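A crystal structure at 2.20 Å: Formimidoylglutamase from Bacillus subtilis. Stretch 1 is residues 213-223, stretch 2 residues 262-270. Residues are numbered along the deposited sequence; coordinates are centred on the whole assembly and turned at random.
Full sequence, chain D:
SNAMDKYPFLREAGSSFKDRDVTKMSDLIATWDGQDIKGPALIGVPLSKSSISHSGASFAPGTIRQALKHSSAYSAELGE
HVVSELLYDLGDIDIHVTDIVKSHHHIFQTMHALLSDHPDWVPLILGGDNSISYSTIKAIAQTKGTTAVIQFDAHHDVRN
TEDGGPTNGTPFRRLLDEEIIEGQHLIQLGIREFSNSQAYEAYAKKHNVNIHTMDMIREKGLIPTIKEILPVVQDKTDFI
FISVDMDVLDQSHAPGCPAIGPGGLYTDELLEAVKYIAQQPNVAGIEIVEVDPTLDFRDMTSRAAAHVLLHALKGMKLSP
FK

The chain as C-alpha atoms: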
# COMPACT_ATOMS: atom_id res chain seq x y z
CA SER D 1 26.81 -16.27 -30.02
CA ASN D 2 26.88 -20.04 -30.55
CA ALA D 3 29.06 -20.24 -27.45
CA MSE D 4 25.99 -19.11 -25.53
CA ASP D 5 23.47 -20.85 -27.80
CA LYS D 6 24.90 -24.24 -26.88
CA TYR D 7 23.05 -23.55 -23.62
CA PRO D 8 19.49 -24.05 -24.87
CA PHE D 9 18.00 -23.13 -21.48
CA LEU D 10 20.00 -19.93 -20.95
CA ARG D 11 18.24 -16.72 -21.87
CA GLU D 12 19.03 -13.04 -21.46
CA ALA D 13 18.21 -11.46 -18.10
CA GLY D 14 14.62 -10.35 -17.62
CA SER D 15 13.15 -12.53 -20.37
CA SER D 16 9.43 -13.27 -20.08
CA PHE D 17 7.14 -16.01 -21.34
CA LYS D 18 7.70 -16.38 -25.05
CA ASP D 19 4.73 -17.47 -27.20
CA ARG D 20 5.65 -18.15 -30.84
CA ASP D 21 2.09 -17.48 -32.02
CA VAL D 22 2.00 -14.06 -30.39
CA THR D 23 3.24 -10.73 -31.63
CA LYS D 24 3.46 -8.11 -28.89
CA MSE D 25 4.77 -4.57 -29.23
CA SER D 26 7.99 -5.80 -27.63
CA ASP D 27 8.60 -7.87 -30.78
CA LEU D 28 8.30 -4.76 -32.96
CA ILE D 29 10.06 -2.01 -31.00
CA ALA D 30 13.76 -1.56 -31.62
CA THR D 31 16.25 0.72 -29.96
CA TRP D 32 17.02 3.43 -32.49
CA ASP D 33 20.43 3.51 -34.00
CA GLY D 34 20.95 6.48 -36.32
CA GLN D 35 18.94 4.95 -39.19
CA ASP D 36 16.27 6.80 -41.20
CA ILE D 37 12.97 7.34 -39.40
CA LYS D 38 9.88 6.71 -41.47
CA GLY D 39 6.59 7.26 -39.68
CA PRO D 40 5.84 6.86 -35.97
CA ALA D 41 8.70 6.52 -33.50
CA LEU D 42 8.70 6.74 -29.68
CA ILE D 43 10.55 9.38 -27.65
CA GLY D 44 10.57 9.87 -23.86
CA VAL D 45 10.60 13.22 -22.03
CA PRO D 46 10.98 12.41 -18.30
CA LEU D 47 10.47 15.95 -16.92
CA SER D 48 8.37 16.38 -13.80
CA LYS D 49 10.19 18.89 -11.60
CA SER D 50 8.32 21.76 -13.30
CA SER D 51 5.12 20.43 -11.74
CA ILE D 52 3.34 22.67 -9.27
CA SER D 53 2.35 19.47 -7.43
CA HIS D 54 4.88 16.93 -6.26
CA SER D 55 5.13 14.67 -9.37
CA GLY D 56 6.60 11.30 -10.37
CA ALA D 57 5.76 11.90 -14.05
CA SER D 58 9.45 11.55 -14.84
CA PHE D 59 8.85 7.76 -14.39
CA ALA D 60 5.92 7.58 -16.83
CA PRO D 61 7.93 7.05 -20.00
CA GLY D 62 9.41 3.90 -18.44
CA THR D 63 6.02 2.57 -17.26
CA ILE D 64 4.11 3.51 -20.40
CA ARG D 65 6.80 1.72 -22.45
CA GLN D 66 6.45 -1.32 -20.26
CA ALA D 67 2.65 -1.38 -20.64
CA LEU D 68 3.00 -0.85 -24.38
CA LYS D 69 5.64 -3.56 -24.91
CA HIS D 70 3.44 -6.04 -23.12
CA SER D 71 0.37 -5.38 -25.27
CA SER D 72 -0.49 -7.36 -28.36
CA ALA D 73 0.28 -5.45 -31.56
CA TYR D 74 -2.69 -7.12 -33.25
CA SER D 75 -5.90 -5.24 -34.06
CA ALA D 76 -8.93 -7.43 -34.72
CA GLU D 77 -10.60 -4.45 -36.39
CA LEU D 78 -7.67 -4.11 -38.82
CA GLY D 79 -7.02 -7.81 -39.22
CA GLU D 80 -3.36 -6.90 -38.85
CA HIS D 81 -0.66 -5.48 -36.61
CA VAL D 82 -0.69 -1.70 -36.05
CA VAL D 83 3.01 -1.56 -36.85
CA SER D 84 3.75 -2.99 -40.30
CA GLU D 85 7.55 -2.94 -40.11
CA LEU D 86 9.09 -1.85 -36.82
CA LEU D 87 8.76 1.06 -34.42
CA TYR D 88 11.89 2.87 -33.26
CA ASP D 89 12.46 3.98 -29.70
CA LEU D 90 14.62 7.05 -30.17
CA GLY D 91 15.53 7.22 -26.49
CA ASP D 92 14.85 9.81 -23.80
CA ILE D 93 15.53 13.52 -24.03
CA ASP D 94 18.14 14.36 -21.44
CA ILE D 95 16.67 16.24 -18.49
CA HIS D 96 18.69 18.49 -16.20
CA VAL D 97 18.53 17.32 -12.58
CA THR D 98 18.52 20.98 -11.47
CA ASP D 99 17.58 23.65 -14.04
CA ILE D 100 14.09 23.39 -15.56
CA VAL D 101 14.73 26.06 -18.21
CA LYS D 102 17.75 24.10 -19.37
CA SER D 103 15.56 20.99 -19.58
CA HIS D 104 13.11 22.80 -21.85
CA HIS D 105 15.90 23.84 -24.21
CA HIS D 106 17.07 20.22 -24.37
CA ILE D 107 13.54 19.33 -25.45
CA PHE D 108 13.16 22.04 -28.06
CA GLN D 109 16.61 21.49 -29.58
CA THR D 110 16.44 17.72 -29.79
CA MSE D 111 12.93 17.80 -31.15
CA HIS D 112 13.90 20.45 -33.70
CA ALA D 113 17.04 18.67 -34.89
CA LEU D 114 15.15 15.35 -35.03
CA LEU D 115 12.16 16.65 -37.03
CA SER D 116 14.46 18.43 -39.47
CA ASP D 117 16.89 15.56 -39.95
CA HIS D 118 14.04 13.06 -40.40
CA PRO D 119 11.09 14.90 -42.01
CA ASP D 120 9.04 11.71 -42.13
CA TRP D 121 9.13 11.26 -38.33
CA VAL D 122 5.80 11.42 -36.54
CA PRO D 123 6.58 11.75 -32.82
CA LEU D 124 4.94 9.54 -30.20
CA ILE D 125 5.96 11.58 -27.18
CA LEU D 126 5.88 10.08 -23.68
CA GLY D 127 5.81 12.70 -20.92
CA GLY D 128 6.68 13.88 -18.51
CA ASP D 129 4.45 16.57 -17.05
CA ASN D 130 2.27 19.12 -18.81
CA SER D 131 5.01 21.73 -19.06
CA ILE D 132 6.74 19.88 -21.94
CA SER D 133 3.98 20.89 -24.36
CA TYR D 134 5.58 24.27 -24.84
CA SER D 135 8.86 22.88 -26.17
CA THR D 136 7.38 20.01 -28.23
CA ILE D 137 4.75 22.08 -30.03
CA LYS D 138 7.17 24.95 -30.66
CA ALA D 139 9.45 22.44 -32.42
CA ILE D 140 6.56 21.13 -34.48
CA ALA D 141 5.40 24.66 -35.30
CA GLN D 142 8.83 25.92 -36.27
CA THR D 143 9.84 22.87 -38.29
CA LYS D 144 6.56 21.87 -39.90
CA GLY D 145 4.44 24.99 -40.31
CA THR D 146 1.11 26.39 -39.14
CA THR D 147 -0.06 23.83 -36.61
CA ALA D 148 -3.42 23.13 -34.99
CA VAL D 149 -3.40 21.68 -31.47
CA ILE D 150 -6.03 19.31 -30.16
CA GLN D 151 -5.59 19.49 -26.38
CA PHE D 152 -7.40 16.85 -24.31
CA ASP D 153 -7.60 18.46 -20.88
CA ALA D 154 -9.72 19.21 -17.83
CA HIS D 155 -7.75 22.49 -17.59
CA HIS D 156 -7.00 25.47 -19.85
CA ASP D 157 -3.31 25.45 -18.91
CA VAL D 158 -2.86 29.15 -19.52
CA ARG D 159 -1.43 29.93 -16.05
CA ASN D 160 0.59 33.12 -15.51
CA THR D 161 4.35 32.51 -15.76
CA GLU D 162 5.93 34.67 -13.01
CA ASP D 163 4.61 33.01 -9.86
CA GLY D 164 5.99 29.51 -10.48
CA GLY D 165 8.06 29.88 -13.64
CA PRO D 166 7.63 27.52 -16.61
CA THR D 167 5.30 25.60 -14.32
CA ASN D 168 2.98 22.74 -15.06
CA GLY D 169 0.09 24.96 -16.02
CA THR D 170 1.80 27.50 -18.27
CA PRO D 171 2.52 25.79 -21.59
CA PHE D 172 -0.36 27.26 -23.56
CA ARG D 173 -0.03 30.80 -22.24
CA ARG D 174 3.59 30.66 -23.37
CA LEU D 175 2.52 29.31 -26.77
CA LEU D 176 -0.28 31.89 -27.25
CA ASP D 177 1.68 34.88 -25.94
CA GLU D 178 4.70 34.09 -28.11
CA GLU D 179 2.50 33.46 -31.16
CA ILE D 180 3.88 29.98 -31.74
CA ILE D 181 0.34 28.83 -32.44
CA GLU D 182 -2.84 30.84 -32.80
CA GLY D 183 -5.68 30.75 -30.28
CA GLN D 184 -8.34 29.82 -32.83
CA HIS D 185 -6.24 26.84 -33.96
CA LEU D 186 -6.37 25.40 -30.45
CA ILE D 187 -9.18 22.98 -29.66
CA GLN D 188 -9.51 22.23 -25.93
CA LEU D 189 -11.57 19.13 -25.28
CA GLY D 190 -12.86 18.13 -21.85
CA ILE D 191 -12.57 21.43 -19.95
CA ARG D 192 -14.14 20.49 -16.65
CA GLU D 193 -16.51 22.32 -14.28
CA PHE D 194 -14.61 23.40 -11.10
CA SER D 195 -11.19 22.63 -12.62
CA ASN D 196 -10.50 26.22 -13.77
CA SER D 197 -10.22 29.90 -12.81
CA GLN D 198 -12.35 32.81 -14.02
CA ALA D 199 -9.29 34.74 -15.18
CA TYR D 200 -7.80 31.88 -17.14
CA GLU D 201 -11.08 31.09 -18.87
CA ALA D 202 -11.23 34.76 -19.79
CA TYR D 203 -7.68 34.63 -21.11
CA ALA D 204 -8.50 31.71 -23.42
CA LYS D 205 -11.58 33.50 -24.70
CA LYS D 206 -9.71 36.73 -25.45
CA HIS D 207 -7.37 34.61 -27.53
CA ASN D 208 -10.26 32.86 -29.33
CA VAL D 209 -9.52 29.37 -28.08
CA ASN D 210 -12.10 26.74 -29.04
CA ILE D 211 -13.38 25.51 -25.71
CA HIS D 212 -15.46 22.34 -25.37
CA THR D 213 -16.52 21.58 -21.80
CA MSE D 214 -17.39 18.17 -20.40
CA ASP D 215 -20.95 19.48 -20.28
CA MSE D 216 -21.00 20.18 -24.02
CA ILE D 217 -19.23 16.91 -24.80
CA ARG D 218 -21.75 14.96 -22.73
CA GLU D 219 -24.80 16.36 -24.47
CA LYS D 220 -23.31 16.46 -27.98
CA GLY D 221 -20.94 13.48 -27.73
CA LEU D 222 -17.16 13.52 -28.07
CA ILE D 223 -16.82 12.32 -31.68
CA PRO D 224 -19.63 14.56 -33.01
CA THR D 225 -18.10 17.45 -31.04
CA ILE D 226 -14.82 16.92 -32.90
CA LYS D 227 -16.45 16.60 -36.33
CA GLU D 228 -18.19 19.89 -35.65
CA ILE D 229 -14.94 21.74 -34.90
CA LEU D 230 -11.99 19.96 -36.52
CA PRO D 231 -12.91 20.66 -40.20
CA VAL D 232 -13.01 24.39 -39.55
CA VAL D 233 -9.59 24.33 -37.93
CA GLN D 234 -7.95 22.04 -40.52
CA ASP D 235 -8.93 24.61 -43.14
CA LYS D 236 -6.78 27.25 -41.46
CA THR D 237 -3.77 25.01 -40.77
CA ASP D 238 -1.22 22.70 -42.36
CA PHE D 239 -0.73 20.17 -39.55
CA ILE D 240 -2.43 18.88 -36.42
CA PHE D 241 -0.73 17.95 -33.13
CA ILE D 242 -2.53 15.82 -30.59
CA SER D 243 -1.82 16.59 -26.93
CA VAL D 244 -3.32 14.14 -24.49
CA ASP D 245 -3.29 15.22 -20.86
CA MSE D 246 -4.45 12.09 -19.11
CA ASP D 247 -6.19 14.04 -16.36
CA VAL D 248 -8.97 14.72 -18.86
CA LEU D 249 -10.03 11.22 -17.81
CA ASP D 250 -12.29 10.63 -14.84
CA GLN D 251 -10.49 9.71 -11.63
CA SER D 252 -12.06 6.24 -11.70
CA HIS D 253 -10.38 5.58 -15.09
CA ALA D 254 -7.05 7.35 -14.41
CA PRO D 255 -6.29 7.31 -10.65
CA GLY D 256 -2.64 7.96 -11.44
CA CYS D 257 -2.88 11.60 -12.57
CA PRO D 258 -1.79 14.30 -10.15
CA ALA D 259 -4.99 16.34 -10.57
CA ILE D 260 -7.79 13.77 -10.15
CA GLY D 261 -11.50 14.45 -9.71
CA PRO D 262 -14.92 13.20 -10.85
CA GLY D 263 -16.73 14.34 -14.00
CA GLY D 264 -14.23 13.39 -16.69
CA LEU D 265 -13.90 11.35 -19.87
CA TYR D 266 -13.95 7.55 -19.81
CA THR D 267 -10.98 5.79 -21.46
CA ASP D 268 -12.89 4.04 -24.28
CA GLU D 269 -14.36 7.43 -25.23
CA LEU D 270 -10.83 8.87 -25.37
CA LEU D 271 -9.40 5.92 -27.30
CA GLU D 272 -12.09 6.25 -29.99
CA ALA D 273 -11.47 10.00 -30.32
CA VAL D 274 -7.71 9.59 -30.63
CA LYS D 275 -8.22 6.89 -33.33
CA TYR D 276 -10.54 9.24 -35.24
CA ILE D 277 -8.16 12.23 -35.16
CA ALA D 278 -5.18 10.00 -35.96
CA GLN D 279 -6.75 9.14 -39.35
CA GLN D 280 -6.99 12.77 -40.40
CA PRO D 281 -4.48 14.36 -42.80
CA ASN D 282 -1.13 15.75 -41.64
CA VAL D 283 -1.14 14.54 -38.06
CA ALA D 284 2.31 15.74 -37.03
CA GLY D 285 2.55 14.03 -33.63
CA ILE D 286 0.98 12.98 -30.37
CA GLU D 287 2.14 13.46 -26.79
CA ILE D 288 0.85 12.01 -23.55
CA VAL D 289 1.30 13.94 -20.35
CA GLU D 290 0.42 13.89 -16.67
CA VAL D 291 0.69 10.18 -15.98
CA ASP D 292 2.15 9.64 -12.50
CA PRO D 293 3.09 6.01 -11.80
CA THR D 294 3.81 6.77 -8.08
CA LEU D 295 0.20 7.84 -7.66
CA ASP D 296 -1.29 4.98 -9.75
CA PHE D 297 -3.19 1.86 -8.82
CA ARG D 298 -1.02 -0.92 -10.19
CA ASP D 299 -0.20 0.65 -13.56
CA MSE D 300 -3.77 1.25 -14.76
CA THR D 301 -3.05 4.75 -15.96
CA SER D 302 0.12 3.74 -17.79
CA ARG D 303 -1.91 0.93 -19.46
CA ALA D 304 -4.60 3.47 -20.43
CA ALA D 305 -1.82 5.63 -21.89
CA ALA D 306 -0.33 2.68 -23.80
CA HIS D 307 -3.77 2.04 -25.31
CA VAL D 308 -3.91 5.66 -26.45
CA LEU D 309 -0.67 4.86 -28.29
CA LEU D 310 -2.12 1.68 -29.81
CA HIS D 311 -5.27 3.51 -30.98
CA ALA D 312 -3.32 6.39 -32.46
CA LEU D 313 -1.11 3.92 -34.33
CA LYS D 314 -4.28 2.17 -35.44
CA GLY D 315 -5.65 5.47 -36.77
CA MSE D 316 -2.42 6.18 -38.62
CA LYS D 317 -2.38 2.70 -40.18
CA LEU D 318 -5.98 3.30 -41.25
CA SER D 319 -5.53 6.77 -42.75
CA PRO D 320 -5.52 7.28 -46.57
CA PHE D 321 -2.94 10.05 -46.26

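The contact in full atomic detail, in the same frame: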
# COMPACT_ATOMS: atom_id res chain seq x y z
N THR D 213 -16.41 22.11 -23.16
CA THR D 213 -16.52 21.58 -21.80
C THR D 213 -17.00 20.13 -21.80
O THR D 213 -17.43 19.59 -22.82
CB THR D 213 -17.48 22.43 -20.95
OG1 THR D 213 -18.81 22.28 -21.44
CG2 THR D 213 -17.08 23.90 -21.02
N MSE D 214 -16.87 19.51 -20.64
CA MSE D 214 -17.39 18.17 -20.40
C MSE D 214 -18.89 18.20 -20.56
O MSE D 214 -19.49 17.22 -21.00
CB MSE D 214 -17.04 17.72 -18.97
CG MSE D 214 -15.61 17.19 -18.83
SE MSE D 214 -15.19 15.70 -20.04
CE MSE D 214 -16.72 14.55 -19.68
N ASP D 215 -19.50 19.33 -20.22
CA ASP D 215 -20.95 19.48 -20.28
C ASP D 215 -21.39 19.40 -21.74
O ASP D 215 -22.33 18.68 -22.08
CB ASP D 215 -21.39 20.82 -19.67
CG ASP D 215 -22.69 20.71 -18.86
OD1 ASP D 215 -22.61 20.44 -17.64
OD2 ASP D 215 -23.79 20.91 -19.44
N MSE D 216 -20.70 20.15 -22.59
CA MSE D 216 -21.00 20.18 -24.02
C MSE D 216 -20.75 18.82 -24.65
O MSE D 216 -21.56 18.33 -25.45
CB MSE D 216 -20.15 21.24 -24.73
CG MSE D 216 -20.50 22.68 -24.37
SE MSE D 216 -19.05 23.94 -24.74
CE MSE D 216 -18.84 23.59 -26.65
N ILE D 217 -19.64 18.20 -24.26
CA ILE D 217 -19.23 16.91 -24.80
C ILE D 217 -20.25 15.84 -24.41
O ILE D 217 -20.55 14.94 -25.19
CB ILE D 217 -17.82 16.53 -24.29
CG1 ILE D 217 -16.78 17.39 -24.98
CG2 ILE D 217 -17.51 15.07 -24.54
CD1 ILE D 217 -15.43 17.34 -24.33
N ARG D 218 -20.81 15.96 -23.21
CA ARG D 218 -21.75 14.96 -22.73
C ARG D 218 -23.10 15.04 -23.42
O ARG D 218 -23.75 14.02 -23.65
CB ARG D 218 -21.92 15.06 -21.21
CG ARG D 218 -20.78 14.41 -20.45
CD ARG D 218 -21.02 12.93 -20.23
NE ARG D 218 -19.82 12.23 -19.78
CZ ARG D 218 -18.94 11.68 -20.61
NH1 ARG D 218 -19.14 11.77 -21.92
NH2 ARG D 218 -17.87 11.06 -20.14
N GLU D 219 -23.54 16.25 -23.76
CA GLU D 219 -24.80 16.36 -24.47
C GLU D 219 -24.65 16.11 -25.97
O GLU D 219 -25.52 15.52 -26.59
CB GLU D 219 -25.50 17.69 -24.20
CG GLU D 219 -24.63 18.92 -24.35
CD GLU D 219 -25.38 20.20 -24.02
OE1 GLU D 219 -25.93 20.81 -24.97
OE2 GLU D 219 -25.42 20.60 -22.82
N LYS D 220 -23.52 16.54 -26.53
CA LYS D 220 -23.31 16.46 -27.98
C LYS D 220 -22.55 15.18 -28.38
O LYS D 220 -22.70 14.68 -29.49
CB LYS D 220 -22.58 17.72 -28.47
CG LYS D 220 -22.28 17.76 -29.95
CD LYS D 220 -23.40 18.45 -30.74
CE LYS D 220 -23.46 19.95 -30.46
NZ LYS D 220 -22.24 20.66 -30.93
N GLY D 221 -21.75 14.65 -27.45
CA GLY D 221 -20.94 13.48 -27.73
C GLY D 221 -19.55 13.86 -28.21
O GLY D 221 -19.40 14.80 -29.00
N LEU D 222 -18.53 13.15 -27.73
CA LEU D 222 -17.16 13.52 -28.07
C LEU D 222 -16.85 13.50 -29.58
O LEU D 222 -16.34 14.48 -30.13
CB LEU D 222 -16.14 12.65 -27.29
CG LEU D 222 -14.68 13.04 -27.52
CD1 LEU D 222 -14.47 14.54 -27.36
CD2 LEU D 222 -13.74 12.25 -26.61
N ILE D 223 -17.14 12.40 -30.26
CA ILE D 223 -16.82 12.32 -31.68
C ILE D 223 -17.60 13.34 -32.53
O ILE D 223 -17.01 14.01 -33.39
CB ILE D 223 -17.01 10.91 -32.26
CG1 ILE D 223 -16.12 9.89 -31.53
CG2 ILE D 223 -16.69 10.93 -33.75
CD1 ILE D 223 -14.68 9.94 -31.95
N PRO D 262 -13.80 13.78 -10.11
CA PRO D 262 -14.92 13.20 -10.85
C PRO D 262 -15.35 14.10 -11.99
O PRO D 262 -14.95 15.26 -12.06
CB PRO D 262 -16.01 13.13 -9.78
CG PRO D 262 -15.76 14.38 -8.97
CD PRO D 262 -14.25 14.52 -8.91
N GLY D 263 -16.16 13.57 -12.90
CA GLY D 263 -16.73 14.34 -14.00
C GLY D 263 -15.92 14.40 -15.28
O GLY D 263 -16.06 15.34 -16.06
N GLY D 264 -15.10 13.39 -15.53
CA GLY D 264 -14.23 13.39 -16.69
C GLY D 264 -14.56 12.36 -17.75
O GLY D 264 -15.55 11.63 -17.66
N LEU D 265 -13.73 12.30 -18.78
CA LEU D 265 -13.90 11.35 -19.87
C LEU D 265 -13.68 9.91 -19.40
O LEU D 265 -12.97 9.66 -18.42
CB LEU D 265 -12.89 11.66 -20.98
CG LEU D 265 -13.08 12.83 -21.94
CD1 LEU D 265 -12.01 12.71 -23.04
CD2 LEU D 265 -14.48 12.79 -22.56
N TYR D 266 -14.27 8.95 -20.09
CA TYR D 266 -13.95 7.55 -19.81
C TYR D 266 -12.96 7.06 -20.88
O TYR D 266 -12.95 7.60 -21.97
CB TYR D 266 -15.23 6.72 -19.68
CG TYR D 266 -16.13 7.27 -18.57
CD1 TYR D 266 -17.39 7.82 -18.85
CD2 TYR D 266 -15.70 7.28 -17.24
CE1 TYR D 266 -18.19 8.34 -17.83
CE2 TYR D 266 -16.50 7.79 -16.22
CZ TYR D 266 -17.74 8.32 -16.51
OH TYR D 266 -18.52 8.83 -15.49
N THR D 267 -12.08 6.12 -20.56
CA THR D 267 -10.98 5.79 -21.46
C THR D 267 -11.41 5.34 -22.88
O THR D 267 -10.82 5.76 -23.86
CB THR D 267 -10.01 4.76 -20.86
OG1 THR D 267 -9.64 5.15 -19.54
CG2 THR D 267 -8.74 4.69 -21.71
N ASP D 268 -12.43 4.51 -22.98
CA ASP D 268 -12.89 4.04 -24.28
C ASP D 268 -13.37 5.19 -25.18
O ASP D 268 -13.15 5.18 -26.39
CB ASP D 268 -13.98 2.98 -24.10
CG ASP D 268 -15.10 3.44 -23.20
OD1 ASP D 268 -15.87 4.33 -23.62
OD2 ASP D 268 -15.20 2.92 -22.07
N GLU D 269 -14.02 6.18 -24.57
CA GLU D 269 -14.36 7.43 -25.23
C GLU D 269 -13.11 8.14 -25.77
O GLU D 269 -13.09 8.61 -26.90
CB GLU D 269 -14.99 8.36 -24.21
CG GLU D 269 -16.35 8.84 -24.52
CD GLU D 269 -16.85 9.78 -23.44
OE1 GLU D 269 -16.47 9.59 -22.25
OE2 GLU D 269 -17.59 10.73 -23.78
N LEU D 270 -12.07 8.24 -24.95
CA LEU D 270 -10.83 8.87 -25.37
C LEU D 270 -10.18 8.06 -26.49
O LEU D 270 -9.74 8.63 -27.51
CB LEU D 270 -9.85 9.03 -24.19
CG LEU D 270 -8.47 9.67 -24.40
CD1 LEU D 270 -8.59 11.06 -25.03
CD2 LEU D 270 -7.63 9.72 -23.07

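The contact joins a short helix, 214-220, and the start of the helix that follows it to a loop that leads into a third helix at 267. It is modest, burying 391 Å² in all, and its main players are Arg218, Leu222 and Glu269, with Met214 close behind. The backbones stay well apart, with CA atoms 6.8 Å apart at Met214 and Gly264 and 7.3 Å at Leu222 and Glu269, so side chains fill the gap.

The CA-to-CB bond of Arg218 points sideways to stretch 2, but the chain bends at chi1 and chi2 (both m), so its end comes nearer and presents the guanidinium edge to the carboxylate of Glu269. The directional element is the pair of nearly straight hydrogen bonds within this bidentate salt bridge: Arg218 NH1 to Glu269 OE2 at 2.6 Å and Arg218 NH2 to Glu269 OE1 at 2.9 Å. Glu269 OE1 works twice, because it also accepts from Tyr266 N at 3.1 Å. Since Tyr266 is the N-cap residue, one carboxylate ties the helix start to itself and to the partner stretch. Tyr266 also packs against the arginine, its CD1 lying 3.5 Å from Arg218 NH2.

Beside this polar clamp lies one apolar cluster centred on Leu265: Leu222 CD2 to Leu265 CD1 at 4.0 Å, Met214 SE to Leu265 CD2 at 3.9 Å and Ile217 CG2 to Leu265 CD2 at 4.3 Å. Leu222 also rests against the third helix, its CD2 3.7 Å from Glu269 O.

At the other end, selenomethionine Met214 folds over the glycine pair, with CG 3.4 Å from Gly263 O and CE 3.6 Å from Gly264 C. At the backbone angles of Gly263, a CB would be jammed against the carbonyl O of Pro262, which by itself calls for glycine. The rule is economical: greasy side chains fill the gap, and one salt bridge with two hydrogen bonds links the stretches.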